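Local coordinates for early 35 kDa protein (Autographa californica nucleopolyhedrovirus, PDB 1P35), which inhibits host caspases to block the apoptosis that viral infection triggers in insect cells, and also suppresses the antiviral RNA interference response, at residues D75-D80 / M240-L245. Numbering follows the deposited sequence.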
loop_
_atom_site.group_PDB
_atom_site.type_symbol
_atom_site.label_atom_id
_atom_site.label_comp_id
_atom_site.label_asym_id
_atom_site.label_seq_id
_atom_site.Cartn_x
_atom_site.Cartn_y
_atom_site.Cartn_z
ATOM N N ASP A 75 14.765 -4.759 -10.044
ATOM C CA ASP A 75 14.481 -3.666 -10.960
ATOM C C ASP A 75 15.786 -3.085 -11.427
ATOM O O ASP A 75 15.914 -2.687 -12.578
ATOM C CB ASP A 75 13.649 -2.576 -10.309
ATOM C CG ASP A 75 12.185 -2.917 -10.275
ATOM O OD1 ASP A 75 11.802 -3.995 -10.776
ATOM O OD2 ASP A 75 11.408 -2.102 -9.741
ATOM N N GLN A 76 16.755 -3.065 -10.520
ATOM C CA GLN A 76 18.079 -2.554 -10.801
ATOM C C GLN A 76 18.796 -3.361 -11.878
ATOM O O GLN A 76 19.853 -2.963 -12.357
ATOM C CB GLN A 76 18.924 -2.569 -9.523
ATOM C CG GLN A 76 18.584 -1.441 -8.522
ATOM C CD GLN A 76 19.370 -1.556 -7.215
ATOM O OE1 GLN A 76 20.597 -1.708 -7.216
ATOM N NE2 GLN A 76 18.665 -1.471 -6.093
ATOM N N LEU A 77 18.243 -4.501 -12.265
ATOM C CA LEU A 77 18.923 -5.294 -13.258
ATOM C C LEU A 77 18.276 -5.067 -14.608
ATOM O O LEU A 77 18.888 -5.295 -15.651
ATOM C CB LEU A 77 18.846 -6.785 -12.890
ATOM C CG LEU A 77 19.440 -7.268 -11.578
ATOM C CD1 LEU A 77 19.255 -8.772 -11.511
ATOM C CD2 LEU A 77 20.913 -6.890 -11.467
ATOM N N GLU A 78 17.033 -4.597 -14.564
ATOM C CA GLU A 78 16.222 -4.380 -15.743
ATOM C C GLU A 78 16.340 -3.047 -16.463
ATOM O O GLU A 78 16.859 -2.083 -15.927
ATOM C CB GLU A 78 14.759 -4.653 -15.382
ATOM C CG GLU A 78 14.591 -6.100 -14.850
ATOM C CD GLU A 78 13.171 -6.454 -14.444
ATOM O OE1 GLU A 78 12.313 -5.530 -14.402
ATOM O OE2 GLU A 78 12.940 -7.656 -14.150
ATOM N N ARG A 79 15.887 -3.058 -17.713
ATOM C CA ARG A 79 15.867 -1.906 -18.597
ATOM C C ARG A 79 14.523 -2.075 -19.304
ATOM O O ARG A 79 14.364 -2.818 -20.303
ATOM C CB ARG A 79 17.060 -1.944 -19.580
ATOM C CG ARG A 79 18.497 -1.674 -18.954
ATOM C CD ARG A 79 19.586 -1.483 -20.042
ATOM N NE ARG A 79 19.610 -2.611 -20.996
ATOM C CZ ARG A 79 20.499 -3.600 -20.988
ATOM N NH1 ARG A 79 21.466 -3.627 -20.085
ATOM N NH2 ARG A 79 20.411 -4.572 -21.888
ATOM N N ASP A 80 13.519 -1.435 -18.722
ATOM C CA ASP A 80 12.175 -1.516 -19.259
ATOM C C ASP A 80 11.850 -0.130 -19.745
ATOM O O ASP A 80 11.594 0.758 -18.940
ATOM C CB ASP A 80 11.200 -1.891 -18.161
ATOM C CG ASP A 80 9.824 -2.162 -18.689
ATOM O OD1 ASP A 80 9.418 -1.461 -19.615
ATOM O OD2 ASP A 80 9.143 -3.070 -18.155
ATOM N N MET A 240 25.069 -11.593 -8.288
ATOM C CA MET A 240 23.821 -11.731 -9.005
ATOM C C MET A 240 23.905 -12.899 -9.967
ATOM O O MET A 240 24.769 -12.934 -10.879
ATOM C CB MET A 240 23.477 -10.433 -9.795
ATOM C CG MET A 240 23.328 -9.180 -8.979
ATOM S SD MET A 240 24.606 -7.906 -9.326
ATOM C CE MET A 240 26.013 -8.628 -8.598
ATOM N N ILE A 241 22.992 -13.845 -9.774
ATOM C CA ILE A 241 22.933 -15.028 -10.598
ATOM C C ILE A 241 21.471 -15.073 -11.086
ATOM O O ILE A 241 20.578 -15.407 -10.339
ATOM C CB ILE A 241 23.371 -16.254 -9.743
ATOM C CG1 ILE A 241 24.873 -16.131 -9.384
ATOM C CG2 ILE A 241 23.172 -17.557 -10.481
ATOM C CD1 ILE A 241 25.356 -17.235 -8.399
ATOM N N TYR A 242 21.250 -14.740 -12.359
ATOM C CA TYR A 242 19.899 -14.652 -12.894
ATOM C C TYR A 242 19.800 -14.813 -14.411
ATOM O O TYR A 242 20.802 -14.892 -15.130
ATOM C CB TYR A 242 19.301 -13.266 -12.534
ATOM C CG TYR A 242 20.082 -12.102 -13.136
ATOM C CD1 TYR A 242 21.270 -11.666 -12.574
ATOM C CD2 TYR A 242 19.635 -11.449 -14.287
ATOM C CE1 TYR A 242 21.997 -10.596 -13.143
ATOM C CE2 TYR A 242 20.361 -10.374 -14.855
ATOM C CZ TYR A 242 21.542 -9.963 -14.267
ATOM O OH TYR A 242 22.272 -8.921 -14.809
ATOM N N LYS A 243 18.569 -14.890 -14.889
ATOM C CA LYS A 243 18.334 -14.932 -16.307
ATOM C C LYS A 243 17.501 -13.686 -16.607
ATOM O O LYS A 243 16.799 -13.162 -15.712
ATOM C CB LYS A 243 17.583 -16.184 -16.705
ATOM C CG LYS A 243 18.485 -17.370 -16.912
ATOM C CD LYS A 243 17.720 -18.633 -17.223
ATOM C CE LYS A 243 18.718 -19.756 -17.636
ATOM N NZ LYS A 243 17.957 -20.911 -18.038
ATOM N N ALA A 244 17.596 -13.204 -17.849
ATOM C CA ALA A 244 16.847 -12.038 -18.255
ATOM C C ALA A 244 16.401 -12.235 -19.684
ATOM O O ALA A 244 17.071 -12.905 -20.456
ATOM C CB ALA A 244 17.724 -10.762 -18.142
ATOM N N LEU A 245 15.289 -11.615 -20.039
ATOM C CA LEU A 245 14.751 -11.700 -21.371
ATOM C C LEU A 245 15.227 -10.413 -21.998
ATOM O O LEU A 245 15.033 -9.321 -21.419
ATOM C CB LEU A 245 13.232 -11.717 -21.352
ATOM C CG LEU A 245 12.639 -11.786 -22.761
ATOM C CD1 LEU A 245 12.894 -13.184 -23.411
ATOM C CD2 LEU A 245 11.170 -11.552 -22.662
#
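Leu77 packs against Tyr242 and Met240 in an apolar contact that joins the loop following helix 62-74 to one face of strand 238-249. At its centre is a CH-pi interaction: methyl CD1 of Leu77 stands 3.5 Å from the centroid of the Tyr242 ring and only 5° off the ring normal, so all six ring carbons lie at nearly equal distances from it. The other methyl, CD2 of Leu77, lies toward the hydroxyl end of the ring and meets Met240, 4.2 Å from its CG. A branched leucine suits this place because one methyl can sit over the ring while the other meets the neighbouring thioether chain. Tyr242 has its CG between the backbone N and carbonyl carbon (chi1 62°), which sets the ring edge-on to the preceding backbone, the carbonyl carbon of Met240 lying in its plane, and turns one face to Leu77. Met240 starts toward the loop, but its bent chain carries the sulfur end away, so a methylene does the touching. Ile241 points away from the loop and packs on helix 206-215. Beside the contact, Leu77 also rests on Ile269 of strand 259-271. The hydroxyl of Tyr242 is hydrogen-bonded to Lys262 NZ and Glu233 OE1, which, with a stack on Tyr231, probably limits the ring's movement. Tyrosine thus serves two chemistries here: its pi face takes an apolar partner through dispersion and weak CH-pi attraction, while its hydroxyl is satisfied by a lysine and a glutamate, both normally charged.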